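Local coordinates for PUA domain-containing protein (Pyrococcus horikoshii, PDB 3D79) that is of uncharacterised function but, carrying a PUA domain behind a pre-PUA-like region, probably binds RNA, at residues V104-L108 with P141-G145; D112-I118 with R159-V165. All coordinates share one frame. Residue numbers count along the deposited sequence, not the author numbering.

Contact 1: V104-L108 with P141-G145; sequences VPHIL and PLAIG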
# COMPACT_ATOMS: atom_id res chain seq x y z
N VAL A 104 11.11 -11.46 -4.99
CA VAL A 104 10.51 -10.53 -5.95
C VAL A 104 9.69 -11.18 -7.07
O VAL A 104 8.50 -10.85 -7.24
CB VAL A 104 11.57 -9.54 -6.52
CG1 VAL A 104 10.98 -8.64 -7.61
CG2 VAL A 104 12.16 -8.70 -5.40
N PRO A 105 10.30 -12.10 -7.84
CA PRO A 105 9.54 -12.65 -8.98
C PRO A 105 8.27 -13.39 -8.56
O PRO A 105 7.27 -13.34 -9.28
CB PRO A 105 10.55 -13.58 -9.66
CG PRO A 105 11.58 -13.87 -8.65
CD PRO A 105 11.65 -12.69 -7.74
N HIS A 106 8.30 -14.05 -7.41
CA HIS A 106 7.12 -14.74 -6.89
C HIS A 106 5.98 -13.77 -6.61
O HIS A 106 4.85 -13.99 -7.03
CB HIS A 106 7.48 -15.53 -5.64
CG HIS A 106 8.46 -16.63 -5.88
ND1 HIS A 106 8.09 -17.86 -6.37
CD2 HIS A 106 9.80 -16.68 -5.71
CE1 HIS A 106 9.16 -18.63 -6.49
NE2 HIS A 106 10.21 -17.94 -6.10
N ILE A 107 6.30 -12.68 -5.90
CA ILE A 107 5.31 -11.66 -5.55
C ILE A 107 4.71 -10.96 -6.78
O ILE A 107 3.51 -10.71 -6.85
CB ILE A 107 5.91 -10.63 -4.55
CG1 ILE A 107 6.24 -11.33 -3.23
CG2 ILE A 107 4.95 -9.44 -4.32
CD1 ILE A 107 7.28 -10.60 -2.38
N LEU A 108 5.56 -10.67 -7.77
CA LEU A 108 5.08 -10.05 -9.00
C LEU A 108 4.22 -11.00 -9.85
O LEU A 108 3.51 -10.55 -10.76
CB LEU A 108 6.26 -9.49 -9.81
CG LEU A 108 7.03 -8.32 -9.18
CD1 LEU A 108 8.18 -7.92 -10.09
CD2 LEU A 108 6.11 -7.12 -8.90
N PRO A 141 8.24 -0.48 -4.68
CA PRO A 141 7.13 -1.26 -4.12
C PRO A 141 6.65 -2.32 -5.09
O PRO A 141 6.60 -2.09 -6.31
CB PRO A 141 6.06 -0.20 -3.89
CG PRO A 141 6.30 0.79 -4.99
CD PRO A 141 7.80 0.85 -5.13
N LEU A 142 6.30 -3.48 -4.55
CA LEU A 142 5.87 -4.62 -5.36
C LEU A 142 4.38 -4.87 -5.19
O LEU A 142 3.72 -5.37 -6.10
CB LEU A 142 6.61 -5.89 -4.93
CG LEU A 142 8.13 -5.85 -4.78
CD1 LEU A 142 8.62 -7.17 -4.23
CD2 LEU A 142 8.79 -5.52 -6.11
N ALA A 143 3.87 -4.54 -4.01
CA ALA A 143 2.53 -4.99 -3.63
C ALA A 143 2.01 -4.28 -2.39
O ALA A 143 2.78 -3.66 -1.65
CB ALA A 143 2.54 -6.50 -3.37
N ILE A 144 0.71 -4.39 -2.18
CA ILE A 144 0.09 -3.99 -0.93
C ILE A 144 -0.76 -5.15 -0.43
O ILE A 144 -1.15 -6.03 -1.22
CB ILE A 144 -0.77 -2.69 -1.07
CG1 ILE A 144 -1.89 -2.86 -2.10
CG2 ILE A 144 0.13 -1.49 -1.45
CD1 ILE A 144 -2.96 -1.78 -2.03
N GLY A 145 -1.02 -5.18 0.87
CA GLY A 145 -1.77 -6.28 1.45
C GLY A 145 -2.07 -6.15 2.92
O GLY A 145 -1.95 -5.07 3.51
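The helix V104-L108 packs across the strand P141-G145 inside the PUA domain, a beta pseudobarrel against which this short helix lies. The axes of the two segments come within 8.5 Å and cross at 53°, and the nearest CA atoms, those of L108 and L142, are 6.6 Å apart. Within the helix, L108 N bonds V104 O at 3.0 Å; no hydrogen bond joins the helix to the strand, so the contact rests on apolar side chains, with L108 CD2 also 4.1 Å from L142 O. The strand carries a classic beta bulge: L142 and A143 both lie opposite V133 of strand 130-135, with L142 at a psi of -30°. As a result, two consecutive residues direct their CA-to-CB bonds toward the helix, where a regular strand would alternate. L142, with the largest covered area, reaches between V104, I107 and L108. Its long branched chain suits a gap too wide for alanine, while the small A143 leaves room for I107, which is buried and also touches V99 of strand 96-99. V104 CG2 lies 4.0 Å from L142 CD1, and L108 leans in from the side to bring its CD2 to 4.2 Å from L142 CD2. The methyl CG2 of I107 touches two consecutive strand residues, 4.0 Å from L142 CB and 3.9 Å from A143 CB.

Contact 2: D112-I118 with R159-V165; sequences DVMAPGI and RGKAVKV
K164 NZ donates a hydrogen bond to D112 OD2 within a salt bridge (2.8 Å); K161 NZ makes a long salt bridge with OD2 (3.8 Å). D112, chi1 m, turns OD1 to V165 N (2.9 Å), and a water joins OD1 (2.7 Å) to V165 O (2.9 Å). The strands run antiparallel: the hydrogen-bonded pair V113-V163 (CA-CA 4.9 Å) has V113 N to V163 O 3.1 Å and V163 N to V113 O 3.2 Å. V113 O also takes A162 N (2.8 Å), a classic beta bulge with A162 at phi/psi -103/-38°. The register shifts by one: M114 and K161 form a non-hydrogen-bonded pair (CA-CA 4.5 Å), side chains diverging; A115 N meets G160 O at 2.8 Å. Residues 115-117 make a 3-10 turn; at G160 (phi/psi 107/155°) a CB would strike R159 O, so glycine suits. Inside, V113 CB lies 3.8 Å from V163 CB, both t, and I118 CD1 3.3 Å from A162 CB. Charge stays outside this PUA-domain strand pair, while valines, an alanine and an isoleucine pack inside.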
# COMPACT_ATOMS: atom_id res chain seq x y z
N ASP A 112 1.75 -14.63 -2.25
CA ASP A 112 1.74 -13.88 -1.00
C ASP A 112 3.16 -13.77 -0.46
O ASP A 112 4.06 -14.45 -0.94
CB ASP A 112 0.80 -14.55 0.01
CG ASP A 112 -0.66 -14.41 -0.39
OD1 ASP A 112 -1.03 -13.33 -0.92
OD2 ASP A 112 -1.44 -15.36 -0.19
N VAL A 113 3.36 -12.90 0.52
CA VAL A 113 4.71 -12.74 1.09
C VAL A 113 4.96 -13.75 2.19
O VAL A 113 4.21 -13.83 3.16
CB VAL A 113 4.96 -11.31 1.62
CG1 VAL A 113 6.42 -11.16 2.07
CG2 VAL A 113 4.64 -10.29 0.55
N MET A 114 6.03 -14.53 2.03
CA MET A 114 6.40 -15.55 3.00
C MET A 114 7.50 -15.03 3.92
O MET A 114 8.41 -14.33 3.47
CB MET A 114 6.86 -16.82 2.28
CG MET A 114 5.86 -17.36 1.25
SD MET A 114 4.26 -17.75 1.97
CE MET A 114 4.69 -19.09 3.07
N ALA A 115 7.42 -15.39 5.20
CA ALA A 115 8.38 -14.91 6.21
C ALA A 115 9.87 -15.10 5.88
O ALA A 115 10.67 -14.21 6.19
CB ALA A 115 8.05 -15.49 7.59
N PRO A 116 10.26 -16.25 5.27
CA PRO A 116 11.70 -16.39 4.97
C PRO A 116 12.31 -15.31 4.06
O PRO A 116 13.53 -15.10 4.10
CB PRO A 116 11.80 -17.77 4.31
CG PRO A 116 10.41 -18.14 3.91
CD PRO A 116 9.51 -17.46 4.90
N GLY A 117 11.48 -14.63 3.28
CA GLY A 117 11.94 -13.62 2.32
C GLY A 117 11.95 -12.19 2.85
O GLY A 117 12.33 -11.27 2.13
N ILE A 118 11.52 -12.02 4.09
CA ILE A 118 11.43 -10.69 4.71
C ILE A 118 12.73 -10.33 5.40
O ILE A 118 13.19 -11.05 6.30
CB ILE A 118 10.22 -10.61 5.69
CG1 ILE A 118 8.91 -10.75 4.91
CG2 ILE A 118 10.25 -9.28 6.48
CD1 ILE A 118 7.68 -10.86 5.77
N ARG A 159 9.63 -18.74 8.83
CA ARG A 159 8.58 -19.63 8.32
C ARG A 159 7.20 -19.03 8.54
O ARG A 159 6.99 -18.29 9.50
CB ARG A 159 8.65 -20.99 9.01
CG ARG A 159 9.90 -21.79 8.66
CD ARG A 159 9.97 -23.08 9.45
NE ARG A 159 8.95 -24.04 9.02
CZ ARG A 159 9.04 -24.80 7.94
NH1 ARG A 159 10.10 -24.73 7.14
NH2 ARG A 159 8.05 -25.65 7.65
N GLY A 160 6.27 -19.35 7.65
CA GLY A 160 4.89 -18.88 7.76
C GLY A 160 4.55 -17.81 6.73
O GLY A 160 5.44 -17.13 6.23
N LYS A 161 3.27 -17.68 6.40
CA LYS A 161 2.81 -16.59 5.54
C LYS A 161 2.72 -15.28 6.31
O LYS A 161 2.09 -15.22 7.39
CB LYS A 161 1.47 -16.89 4.88
CG LYS A 161 1.20 -15.98 3.66
CD LYS A 161 -0.14 -16.26 2.96
CE LYS A 161 -0.11 -17.57 2.16
NZ LYS A 161 1.08 -17.73 1.28
N ALA A 162 3.31 -14.23 5.74
CA ALA A 162 3.42 -12.95 6.42
C ALA A 162 2.43 -11.90 5.94
O ALA A 162 1.93 -11.10 6.74
CB ALA A 162 4.83 -12.42 6.30
N VAL A 163 2.16 -11.87 4.64
CA VAL A 163 1.27 -10.86 4.06
C VAL A 163 0.34 -11.47 3.02
O VAL A 163 0.80 -12.13 2.09
CB VAL A 163 2.06 -9.71 3.38
CG1 VAL A 163 1.12 -8.66 2.79
CG2 VAL A 163 3.04 -9.06 4.36
N LYS A 164 -0.96 -11.24 3.20
CA LYS A 164 -1.95 -11.56 2.17
C LYS A 164 -1.99 -10.40 1.17
O LYS A 164 -2.50 -9.32 1.50
CB LYS A 164 -3.34 -11.79 2.79
CG LYS A 164 -4.39 -12.26 1.79
CD LYS A 164 -4.14 -13.72 1.41
CE LYS A 164 -4.85 -14.09 0.13
NZ LYS A 164 -4.27 -15.32 -0.46
N VAL A 165 -1.46 -10.62 -0.02
CA VAL A 165 -1.40 -9.58 -1.06
C VAL A 165 -2.79 -9.35 -1.66
O VAL A 165 -3.52 -10.31 -1.96
CB VAL A 165 -0.36 -9.91 -2.15
CG1 VAL A 165 -0.43 -8.88 -3.29
CG2 VAL A 165 1.04 -9.95 -1.54
O HOH W 1 -2.67 -12.86 -3.06

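Both contacts belong to the PUA domain, on the same side of the chain's centre, with their own centres about 11 Å apart. Their segments alternate along the chain: strand 113-114 is the next element after helix 104-108, and strand 141-147 is followed, after helix 151-156, by strand 161-165. The two later strands are antiparallel neighbours in one curled mixed sheet, and the apolar side of contact 2 continues the packing of contact 1: I107 CD1 lies 4.0 Å from V113 CG2 and A143 CB 3.8 Å from V165 CG1. Helix 104-108 and strand 113-114 thus meet strands 141-147 and 161-165 in turn, and the crossing contacts tie early and late parts of the domain together.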